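Local coordinates for protein interpain A (Prevotella intermedia, PDB 3BB7) that is the zymogen form of a cysteine peptidase that activates itself autocatalytically and probably cleaves proteins, at residues 89-101 with 113-127. The protein carries 1 engineered substitution. Sequence-based numbering, arbitrary orientation.
Engineered in segment 113-127: A116 (natural residue Cys). Unlike the reference sequence in segment 113-127: V124 (reference Ala).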
loop_
_atom_site.group_PDB
_atom_site.type_symbol
_atom_site.label_atom_id
_atom_site.label_comp_id
_atom_site.label_asym_id
_atom_site.label_seq_id
_atom_site.Cartn_x
_atom_site.Cartn_y
_atom_site.Cartn_z
ATOM N N LEU A 89 4.286 -8.930 8.476
ATOM C CA LEU A 89 3.806 -8.486 9.771
ATOM C C LEU A 89 2.292 -8.337 9.896
ATOM O O LEU A 89 1.733 -8.627 10.973
ATOM C CB LEU A 89 4.458 -7.137 10.134
ATOM C CG LEU A 89 5.967 -7.249 10.396
ATOM C CD1 LEU A 89 6.610 -5.871 10.510
ATOM C CD2 LEU A 89 6.273 -8.055 11.676
ATOM N N LEU A 90 1.623 -7.847 8.838
ATOM C CA LEU A 90 0.183 -7.624 8.958
ATOM C C LEU A 90 -0.610 -8.940 8.876
ATOM O O LEU A 90 -0.175 -9.916 8.225
ATOM C CB LEU A 90 -0.281 -6.715 7.814
ATOM C CG LEU A 90 -0.248 -5.194 7.952
ATOM C CD1 LEU A 90 0.842 -4.533 8.781
ATOM C CD2 LEU A 90 -0.414 -4.565 6.554
ATOM N N THR A 91 -1.795 -8.958 9.507
ATOM C CA THR A 91 -2.697 -10.124 9.390
ATOM C C THR A 91 -3.997 -9.780 8.652
ATOM O O THR A 91 -4.829 -10.656 8.394
ATOM C CB THR A 91 -3.045 -10.669 10.785
ATOM O OG1 THR A 91 -3.571 -9.614 11.600
ATOM C CG2 THR A 91 -1.757 -11.237 11.445
ATOM N N THR A 92 -4.170 -8.498 8.324
ATOM C CA THR A 92 -5.402 -8.043 7.715
ATOM C C THR A 92 -5.322 -8.139 6.186
ATOM O O THR A 92 -4.236 -8.115 5.592
ATOM C CB THR A 92 -5.684 -6.584 8.094
ATOM O OG1 THR A 92 -4.513 -5.785 7.835
ATOM C CG2 THR A 92 -6.064 -6.476 9.547
ATOM N N THR A 93 -6.487 -8.250 5.553
ATOM C CA THR A 93 -6.582 -8.217 4.112
ATOM C C THR A 93 -7.660 -7.221 3.709
ATOM O O THR A 93 -8.666 -7.565 3.097
ATOM C CB THR A 93 -6.866 -9.617 3.517
ATOM O OG1 THR A 93 -7.928 -10.244 4.244
ATOM C CG2 THR A 93 -5.615 -10.476 3.588
ATOM N N TRP A 94 -7.441 -5.964 4.069
ATOM C CA TRP A 94 -8.487 -4.965 3.887
ATOM C C TRP A 94 -8.563 -4.397 2.476
ATOM O O TRP A 94 -7.678 -4.663 1.649
ATOM C CB TRP A 94 -8.319 -3.863 4.945
ATOM C CG TRP A 94 -8.584 -4.382 6.350
ATOM C CD1 TRP A 94 -9.085 -5.612 6.693
ATOM C CD2 TRP A 94 -8.421 -3.663 7.573
ATOM N NE1 TRP A 94 -9.256 -5.703 8.062
ATOM C CE2 TRP A 94 -8.830 -4.531 8.627
ATOM C CE3 TRP A 94 -7.914 -2.385 7.901
ATOM C CZ2 TRP A 94 -8.759 -4.166 9.973
ATOM C CZ3 TRP A 94 -7.871 -2.005 9.241
ATOM C CH2 TRP A 94 -8.283 -2.903 10.263
ATOM N N GLY A 95 -9.638 -3.666 2.185
ATOM C CA GLY A 95 -9.865 -3.131 0.864
ATOM C C GLY A 95 -10.526 -1.765 0.951
ATOM O O GLY A 95 -10.396 -1.068 1.985
ATOM N N GLN A 96 -11.228 -1.366 -0.114
ATOM C CA GLN A 96 -11.737 0.004 -0.215
ATOM C C GLN A 96 -13.258 0.093 -0.332
ATOM O O GLN A 96 -13.814 1.206 -0.287
ATOM C CB GLN A 96 -11.146 0.699 -1.444
ATOM C CG GLN A 96 -9.640 0.900 -1.407
ATOM C CD GLN A 96 -9.185 1.861 -2.488
ATOM O OE1 GLN A 96 -9.847 2.868 -2.753
ATOM N NE2 GLN A 96 -8.024 1.566 -3.109
ATOM N N GLN A 97 -13.932 -1.041 -0.508
ATOM C CA GLN A 97 -15.396 -1.042 -0.653
ATOM C C GLN A 97 -16.109 -1.583 0.596
ATOM O O GLN A 97 -15.619 -1.352 1.714
ATOM C CB GLN A 97 -15.820 -1.667 -1.986
ATOM C CG GLN A 97 -15.216 -0.889 -3.140
ATOM C CD GLN A 97 -15.729 -1.307 -4.467
ATOM O OE1 GLN A 97 -15.212 -2.243 -5.072
ATOM N NE2 GLN A 97 -16.754 -0.615 -4.941
ATOM N N MET A 98 -17.272 -2.223 0.473
ATOM C CA MET A 98 -17.978 -2.596 1.708
ATOM C C MET A 98 -17.251 -3.693 2.484
ATOM O O MET A 98 -16.722 -4.616 1.879
ATOM C CB MET A 98 -19.440 -2.972 1.421
ATOM C CG MET A 98 -20.267 -1.750 1.063
ATOM S SD MET A 98 -20.576 -0.633 2.466
ATOM C CE MET A 98 -21.595 -1.686 3.517
ATOM N N PRO A 99 -17.231 -3.602 3.817
ATOM C CA PRO A 99 -17.824 -2.572 4.666
ATOM C C PRO A 99 -16.894 -1.403 4.998
ATOM O O PRO A 99 -17.284 -0.498 5.760
ATOM C CB PRO A 99 -18.125 -3.336 5.955
ATOM C CG PRO A 99 -16.966 -4.336 6.022
ATOM C CD PRO A 99 -16.634 -4.696 4.610
ATOM N N TYR A 100 -15.680 -1.417 4.445
ATOM C CA TYR A 100 -14.683 -0.387 4.746
ATOM C C TYR A 100 -15.202 1.008 4.489
ATOM O O TYR A 100 -14.830 1.941 5.217
ATOM C CB TYR A 100 -13.434 -0.643 3.908
ATOM C CG TYR A 100 -12.971 -2.099 4.015
ATOM C CD1 TYR A 100 -13.140 -3.003 2.949
ATOM C CD2 TYR A 100 -12.411 -2.593 5.214
ATOM C CE1 TYR A 100 -12.742 -4.363 3.077
ATOM C CE2 TYR A 100 -12.000 -3.922 5.320
ATOM C CZ TYR A 100 -12.192 -4.798 4.267
ATOM O OH TYR A 100 -11.744 -6.086 4.453
ATOM N N ASN A 101 -16.030 1.142 3.438
ATOM C CA ASN A 101 -16.561 2.451 3.041
ATOM C C ASN A 101 -17.973 2.727 3.549
ATOM O O ASN A 101 -18.627 3.659 3.053
ATOM C CB ASN A 101 -16.530 2.598 1.506
ATOM C CG ASN A 101 -17.515 1.646 0.800
ATOM O OD1 ASN A 101 -18.007 0.703 1.418
ATOM N ND2 ASN A 101 -17.811 1.910 -0.493
ATOM N N ILE A 113 -15.490 5.274 -2.306
ATOM C CA ILE A 113 -14.568 4.260 -1.785
ATOM C C ILE A 113 -13.475 4.854 -0.929
ATOM O O ILE A 113 -13.276 6.072 -0.919
ATOM C CB ILE A 113 -14.050 3.341 -2.944
ATOM C CG1 ILE A 113 -13.043 4.059 -3.878
ATOM C CG2 ILE A 113 -15.251 2.778 -3.725
ATOM C CD1 ILE A 113 -12.419 3.174 -4.971
ATOM N N THR A 114 -12.803 4.023 -0.122
ATOM C CA THR A 114 -12.012 4.633 0.936
ATOM C C THR A 114 -10.750 5.359 0.473
ATOM O O THR A 114 -10.259 6.277 1.165
ATOM C CB THR A 114 -11.558 3.589 1.966
ATOM O OG1 THR A 114 -10.787 2.595 1.280
ATOM C CG2 THR A 114 -12.757 2.988 2.676
ATOM N N GLY A 115 -10.195 4.915 -0.641
ATOM C CA GLY A 115 -8.895 5.438 -1.139
ATOM C C GLY A 115 -7.765 4.522 -0.677
ATOM O O GLY A 115 -7.737 4.071 0.481
ATOM N N ALA A 116 -6.813 4.252 -1.563
ATOM C CA ALA A 116 -5.705 3.346 -1.234
ATOM C C ALA A 116 -4.881 3.855 -0.079
ATOM O O ALA A 116 -4.365 3.068 0.729
ATOM C CB ALA A 116 -4.805 3.155 -2.445
ATOM N N VAL A 117 -4.729 5.178 0.020
ATOM C CA VAL A 117 -3.936 5.744 1.130
ATOM C C VAL A 117 -4.627 5.468 2.450
ATOM O O VAL A 117 -3.973 5.116 3.433
ATOM C CB VAL A 117 -3.687 7.275 0.927
ATOM C CG1 VAL A 117 -3.090 7.919 2.162
ATOM C CG2 VAL A 117 -2.757 7.461 -0.284
ATOM N N ALA A 118 -5.957 5.606 2.480
ATOM C CA ALA A 118 -6.681 5.329 3.725
ATOM C C ALA A 118 -6.603 3.860 4.091
ATOM O O ALA A 118 -6.390 3.526 5.254
ATOM C CB ALA A 118 -8.104 5.779 3.623
ATOM N N THR A 119 -6.730 2.959 3.114
ATOM C CA THR A 119 -6.689 1.531 3.404
ATOM C C THR A 119 -5.293 1.114 3.919
ATOM O O THR A 119 -5.179 0.320 4.891
ATOM C CB THR A 119 -7.113 0.757 2.158
ATOM O OG1 THR A 119 -8.494 1.047 1.902
ATOM C CG2 THR A 119 -6.918 -0.739 2.322
ATOM N N ALA A 120 -4.239 1.630 3.283
ATOM C CA ALA A 120 -2.887 1.316 3.743
ATOM C C ALA A 120 -2.656 1.879 5.161
ATOM O O ALA A 120 -2.192 1.162 6.044
ATOM C CB ALA A 120 -1.858 1.893 2.763
ATOM N N THR A 121 -3.027 3.143 5.399
ATOM C CA THR A 121 -2.847 3.749 6.718
ATOM C C THR A 121 -3.648 2.997 7.778
ATOM O O THR A 121 -3.131 2.697 8.854
ATOM C CB THR A 121 -3.271 5.227 6.647
ATOM O OG1 THR A 121 -2.462 5.895 5.666
ATOM C CG2 THR A 121 -3.068 5.910 7.984
ATOM N N ALA A 122 -4.898 2.646 7.479
ATOM C CA ALA A 122 -5.718 1.932 8.473
ATOM C C ALA A 122 -5.064 0.590 8.848
ATOM O O ALA A 122 -5.060 0.207 10.025
ATOM C CB ALA A 122 -7.140 1.753 7.932
ATOM N N GLN A 123 -4.508 -0.111 7.859
ATOM C CA GLN A 123 -3.904 -1.413 8.175
ATOM C C GLN A 123 -2.655 -1.239 9.042
ATOM O O GLN A 123 -2.400 -2.045 9.942
ATOM C CB GLN A 123 -3.598 -2.217 6.930
ATOM C CG GLN A 123 -4.854 -2.662 6.183
ATOM C CD GLN A 123 -4.566 -3.675 5.086
ATOM O OE1 GLN A 123 -4.806 -4.883 5.251
ATOM N NE2 GLN A 123 -4.054 -3.192 3.960
ATOM N N VAL A 124 -1.856 -0.200 8.783
ATOM C CA VAL A 124 -0.715 0.048 9.659
ATOM C C VAL A 124 -1.157 0.456 11.070
ATOM O O VAL A 124 -0.617 -0.058 12.042
ATOM C CB VAL A 124 0.233 1.090 9.024
ATOM C CG1 VAL A 124 1.394 1.460 10.020
ATOM C CG2 VAL A 124 0.822 0.508 7.744
ATOM N N LEU A 125 -2.132 1.354 11.207
ATOM C CA LEU A 125 -2.609 1.727 12.559
ATOM C C LEU A 125 -3.170 0.525 13.306
ATOM O O LEU A 125 -2.906 0.335 14.507
ATOM C CB LEU A 125 -3.678 2.814 12.461
ATOM C CG LEU A 125 -3.110 4.254 12.490
ATOM C CD1 LEU A 125 -1.882 4.465 11.576
ATOM C CD2 LEU A 125 -4.180 5.315 12.266
ATOM N N ASN A 126 -3.885 -0.342 12.600
ATOM C CA ASN A 126 -4.443 -1.514 13.237
ATOM C C ASN A 126 -3.341 -2.475 13.709
ATOM O O ASN A 126 -3.477 -3.158 14.719
ATOM C CB ASN A 126 -5.383 -2.268 12.288
ATOM C CG ASN A 126 -5.979 -3.498 12.957
ATOM O OD1 ASN A 126 -6.741 -3.391 13.939
ATOM N ND2 ASN A 126 -5.637 -4.673 12.432
ATOM N N TYR A 127 -2.258 -2.572 12.941
ATOM C CA TYR A 127 -1.119 -3.403 13.365
ATOM C C TYR A 127 -0.620 -2.957 14.750
ATOM O O TYR A 127 -0.330 -3.794 15.640
ATOM C CB TYR A 127 -0.009 -3.340 12.311
ATOM C CG TYR A 127 1.237 -4.038 12.794
ATOM C CD1 TYR A 127 1.318 -5.440 12.797
ATOM C CD2 TYR A 127 2.297 -3.308 13.310
ATOM C CE1 TYR A 127 2.459 -6.090 13.269
ATOM C CE2 TYR A 127 3.475 -3.963 13.806
ATOM C CZ TYR A 127 3.532 -5.347 13.766
ATOM O OH TYR A 127 4.625 -6.026 14.266
HETATM O O HOH W 1 -3.606 -4.501 10.142
#
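Q96 reaches from the loop 89-101 to the start of helix 116-127, which in papain-like (clan CA) peptidases bears the nucleophile at its N-terminus. From CB, 3.3 Å from T114 OG1, the chain runs on extended (chi2 -167°): CG packs beside the paired hydroxyl oxygens of T114 and T119, CD rests against the peptide joining G115 to A116, and OE1 takes a weak hydrogen bond from G115 N at 3.0 Å. NE2 passes 3.7 Å from CB of A116, the engineered replacement of the predicted nucleophilic cysteine. Q96 is placed as the oxyanion-hole glutamine of papain-like peptidases, and probably plays that part; a long side chain ending in an amide suits it, with NE2 a donor beside residue 116. T114 N donates to Q96 O, in the carbonyl plane at 3.0 Å, and the T119 hydroxyl supplies a donor for G95 O, from above the carbonyl plane.

Farther along the helix, Q123 uses a second buried amide. Glutamine suits because OE1 can accept two loop donors, T92 OG1 at 2.8 Å and, nearly straight (172°), W94 N at 3.1 Å, from opposite faces, while NE2 donates to N283 OD1. W94, its NE1 bonded to K167 O, brings its six-membered ring obliquely against the helix: CE3 meets Q123 CG at 3.5 Å, CH2 meets N126 CB, and small A122 leaves room for CZ3. A water joins T92 OG1, Q123 O and N126 ND2, and L90 CD1 packs on Y127 CB at 3.8 Å.

Buried amides, hydroxyls and backbone N-H groups thus join the loop to the helix and the turn leading into it, consistent with a glutamine held ready to donate NE2 toward a substrate oxyanion in the natural enzyme.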